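Local coordinates for PixA inclusion body protein (Burkholderia cenocepacia, PDB 4LZK) that is of unknown function but belongs to the PixA family of inclusion body proteins, at the interface of chains A and B and the interface of chains A and C. Coordinates in Å, arbitrary orientation; residue numbers count along the deposited sequence, not the author numbering. Chains: chain A/B/C, PixA inclusion body protein.

Contact 1: the interface of chains A and B. Residues chain A 165, 172-174; chain B 124-125, 129.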
# COMPACT_ATOMS: atom_id res chain seq x y z
N TYR A 165 18.22 20.25 12.36
CA TYR A 165 19.12 20.52 13.49
C TYR A 165 19.41 19.26 14.23
O TYR A 165 18.53 18.40 14.34
CB TYR A 165 18.41 21.47 14.45
CG TYR A 165 18.21 22.84 13.78
CD1 TYR A 165 19.24 23.80 13.76
CD2 TYR A 165 17.01 23.12 13.13
CE1 TYR A 165 19.03 25.03 13.16
CE2 TYR A 165 16.81 24.30 12.44
CZ TYR A 165 17.82 25.28 12.50
OH TYR A 165 17.62 26.45 11.82
N LYS A 172 20.99 22.90 20.22
CA LYS A 172 20.81 22.67 18.78
C LYS A 172 21.87 23.26 17.86
O LYS A 172 22.35 24.34 18.08
CB LYS A 172 19.38 23.08 18.34
CG LYS A 172 18.38 21.93 18.58
CD LYS A 172 16.94 22.26 18.25
CE LYS A 172 16.21 22.63 19.52
NZ LYS A 172 15.14 23.58 19.16
N SER A 173 22.17 22.53 16.79
CA SER A 173 23.17 22.89 15.78
C SER A 173 22.58 22.60 14.42
O SER A 173 21.87 21.55 14.26
CB SER A 173 24.41 22.01 15.92
OG SER A 173 25.06 22.33 17.12
N LEU A 174 22.82 23.46 13.48
CA LEU A 174 22.29 23.26 12.11
C LEU A 174 23.05 22.08 11.49
O LEU A 174 24.25 22.00 11.58
CB LEU A 174 22.46 24.46 11.25
CG LEU A 174 22.07 24.36 9.77
CD1 LEU A 174 20.58 24.27 9.60
CD2 LEU A 174 22.69 25.57 9.04
N ALA B 124 17.72 26.83 21.55
CA ALA B 124 17.69 27.12 20.15
C ALA B 124 19.11 27.14 19.54
O ALA B 124 20.15 27.17 20.24
CB ALA B 124 16.93 28.38 19.90
N ALA B 125 19.16 27.07 18.22
CA ALA B 125 20.42 27.19 17.50
C ALA B 125 20.79 28.71 17.43
O ALA B 125 19.95 29.55 17.72
CB ALA B 125 20.28 26.53 16.15
N GLU B 129 22.32 30.36 12.28
CA GLU B 129 21.88 29.01 11.93
C GLU B 129 20.32 28.91 11.85
O GLU B 129 19.79 27.82 11.76
CB GLU B 129 22.37 28.05 13.01
CG GLU B 129 23.83 27.62 12.91
CD GLU B 129 24.26 26.86 14.17
OE1 GLU B 129 24.31 25.61 14.14
OE2 GLU B 129 24.41 27.50 15.26
O HOH W 1 23.75 26.55 17.47
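A:Leu174 and A:Tyr165 meet B:Glu129 in one patch of a two-fold symmetric interface between two copies of this PixA-family protein, so the contact recurs with the chains exchanged; it ties the A and B subunits together in the deposited hexamer, although this pairing need not be the one formed in the cell. Chain A contributes strands 154-168 and 171-186, and chain B answers with a loop and the short 3-10 helix 127-129. B:Glu129 is gripped at both ends. Its side chain, extended beyond CG (chi2 171°), carries the carboxylate to the start of strand 171-186, where OE1 accepts the backbone N of A:Leu174 at 2.7 Å. That bond is nearly straight, 176° at the hydrogen, but the donor N comes to the anti side of OE1, 33° out of the carboxylate plane. The other carboxylate oxygen, OE2, is linked through water 1 to the backbone O of A:Lys172, with the water 2.7 Å from that carbonyl oxygen. Binding through both oxygens should restrict rotation of the carboxylate. At the backbone end, the phenol OH of A:Tyr165 donates to the carbonyl O of B:Glu129 at 2.6 Å, lying in the carbonyl plane; the acceptor in turn sits in plane at the edge of the ring. Apolar packing fills in around these polar links. The methyl CB of B:Ala125 lies 3.6 Å from CE1 of A:Tyr165, while CG of B:Glu129 rests 3.8 Å from CB of A:Leu174, so the aliphatic stem of the acid touches the base of the leucine side chain.

Contact 2: the interface of chains A and C. Residues chain A 43, 45, 101, 103, 105, 159, 161; chain C 11-13.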
# COMPACT_ATOMS: atom_id res chain seq x y z
N GLN A 43 18.73 29.28 0.76
CA GLN A 43 18.21 29.67 -0.53
C GLN A 43 18.46 28.59 -1.53
O GLN A 43 17.96 28.70 -2.63
CB GLN A 43 18.92 30.96 -1.06
CG GLN A 43 19.05 32.10 -0.06
CD GLN A 43 17.76 32.71 0.38
OE1 GLN A 43 17.71 33.38 1.38
NE2 GLN A 43 16.71 32.54 -0.40
N PRO A 45 18.39 24.59 -0.97
CA PRO A 45 18.35 23.38 -0.16
C PRO A 45 18.67 22.12 -0.96
O PRO A 45 18.53 22.07 -2.15
CB PRO A 45 16.94 23.36 0.40
CG PRO A 45 16.17 24.25 -0.49
CD PRO A 45 17.11 25.32 -0.89
N HIS A 101 9.45 26.88 4.24
CA HIS A 101 8.90 27.41 3.00
C HIS A 101 8.17 26.30 2.21
O HIS A 101 8.52 25.15 2.29
CB HIS A 101 9.98 28.05 2.12
CG HIS A 101 9.44 28.89 1.02
ND1 HIS A 101 9.70 28.61 -0.30
CD2 HIS A 101 8.62 29.97 1.03
CE1 HIS A 101 9.08 29.49 -1.07
NE2 HIS A 101 8.38 30.30 -0.29
N GLN A 103 6.48 25.90 -1.82
CA GLN A 103 6.29 26.58 -3.10
C GLN A 103 5.91 25.62 -4.23
O GLN A 103 6.13 24.42 -4.12
CB GLN A 103 7.58 27.33 -3.43
CG GLN A 103 8.75 26.41 -3.87
CD GLN A 103 10.09 27.18 -4.02
OE1 GLN A 103 10.48 27.66 -5.12
NE2 GLN A 103 10.78 27.34 -2.91
N TYR A 105 6.33 23.53 -7.44
CA TYR A 105 7.42 22.91 -8.15
C TYR A 105 7.05 22.54 -9.57
O TYR A 105 7.90 22.65 -10.48
CB TYR A 105 7.82 21.61 -7.41
CG TYR A 105 9.09 20.91 -7.90
CD1 TYR A 105 10.32 21.36 -7.53
CD2 TYR A 105 9.03 19.79 -8.71
CE1 TYR A 105 11.48 20.74 -7.95
CE2 TYR A 105 10.18 19.14 -9.17
CZ TYR A 105 11.41 19.59 -8.76
OH TYR A 105 12.56 18.99 -9.19
N ALA A 159 7.01 21.90 -3.44
CA ALA A 159 8.28 21.66 -2.78
C ALA A 159 8.28 22.27 -1.40
O ALA A 159 7.94 23.44 -1.26
CB ALA A 159 9.40 22.22 -3.64
N SER A 161 10.63 23.15 1.81
CA SER A 161 11.95 23.28 2.34
C SER A 161 11.99 23.28 3.89
O SER A 161 11.14 23.88 4.57
CB SER A 161 12.58 24.58 1.82
OG SER A 161 12.74 24.55 0.40
N ILE C 11 14.26 31.00 -3.13
CA ILE C 11 14.66 29.69 -2.71
C ILE C 11 14.74 28.88 -3.98
O ILE C 11 13.73 28.48 -4.53
CB ILE C 11 13.68 29.11 -1.67
CG1 ILE C 11 13.78 29.96 -0.37
CG2 ILE C 11 14.01 27.65 -1.41
CD1 ILE C 11 12.69 29.78 0.62
N ASN C 12 15.95 28.61 -4.43
CA ASN C 12 16.14 27.96 -5.69
C ASN C 12 16.37 26.44 -5.58
O ASN C 12 17.27 25.97 -4.87
CB ASN C 12 17.21 28.72 -6.48
CG ASN C 12 16.69 30.14 -6.90
OD1 ASN C 12 15.98 30.29 -7.90
ND2 ASN C 12 17.01 31.17 -6.09
N LEU C 13 15.53 25.68 -6.28
CA LEU C 13 15.49 24.19 -6.17
C LEU C 13 16.24 23.46 -7.27
O LEU C 13 16.24 22.20 -7.36
CB LEU C 13 14.03 23.76 -6.25
CG LEU C 13 13.15 24.48 -5.23
CD1 LEU C 13 11.73 24.05 -5.46
CD2 LEU C 13 13.53 24.30 -3.75
O HOH W 2 18.36 23.56 -4.38
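C:Ile11 and C:Leu13, in an N-terminal segment of one PixA-family subunit, pack against strands 96-105 and 154-168 and the loop residues A:Gln43 and A:Pro45 of another. The contact is a segment-on-sheet interface without exact two-fold symmetry, and it may reflect crystal packing. Apolar contacts involve the two side chains flanking C:Asn12. C:Ile11 places CG1 beside its backbone N (chi1 -66°) and sends CD1 to A:His101, 3.4 Å from the ring atom CG; the isoleucine and histidine side chains run antiparallel past one another. Its other branch, CG2, meets CD of A:Pro45 at 3.9 Å. C:Leu13 uses CD1 as its probe: this methyl presses against CB of A:Ala159 at 3.5 Å, a tight carbon contact, and lies in plane at the ring edge of A:Tyr105, 3.7 Å from the tyrosine ring atom CD1. A:Gln103 meets C:Leu13 tip to tip, its amide carbon CD 3.8 Å from the same leucine methyl. Polar contacts use the backbone of the segment. C:Asn12 is poorly ordered and buries little surface, so the fine geometry of its bonds should be read with caution. Its N donates to the carbonyl O of A:Gln43 at 2.7 Å, with 158° at the hydrogen and the donor tilted 24° from the carbonyl plane. Water 2 joins the backbone O of C:Asn12, 2.7 Å away, to the backbone O of A:Pro45.

The C-alpha centres of contact 1 and contact 2 lie about 20 Å apart, and the two patches have no chain A residue in common. They do share strand 154-168: A:Tyr165 serves contact 1, whereas A:Ala159 and A:Ser161 serve contact 2. One strand thus provides a continuous backbone path between the surfaces that receive chain B and chain C, although this does not demonstrate communication between them. The patches use different residues, which is compatible with chain A holding both neighbours at once, as it does in the deposited structure, combining a two-fold pairing with the docking of an N-terminal segment.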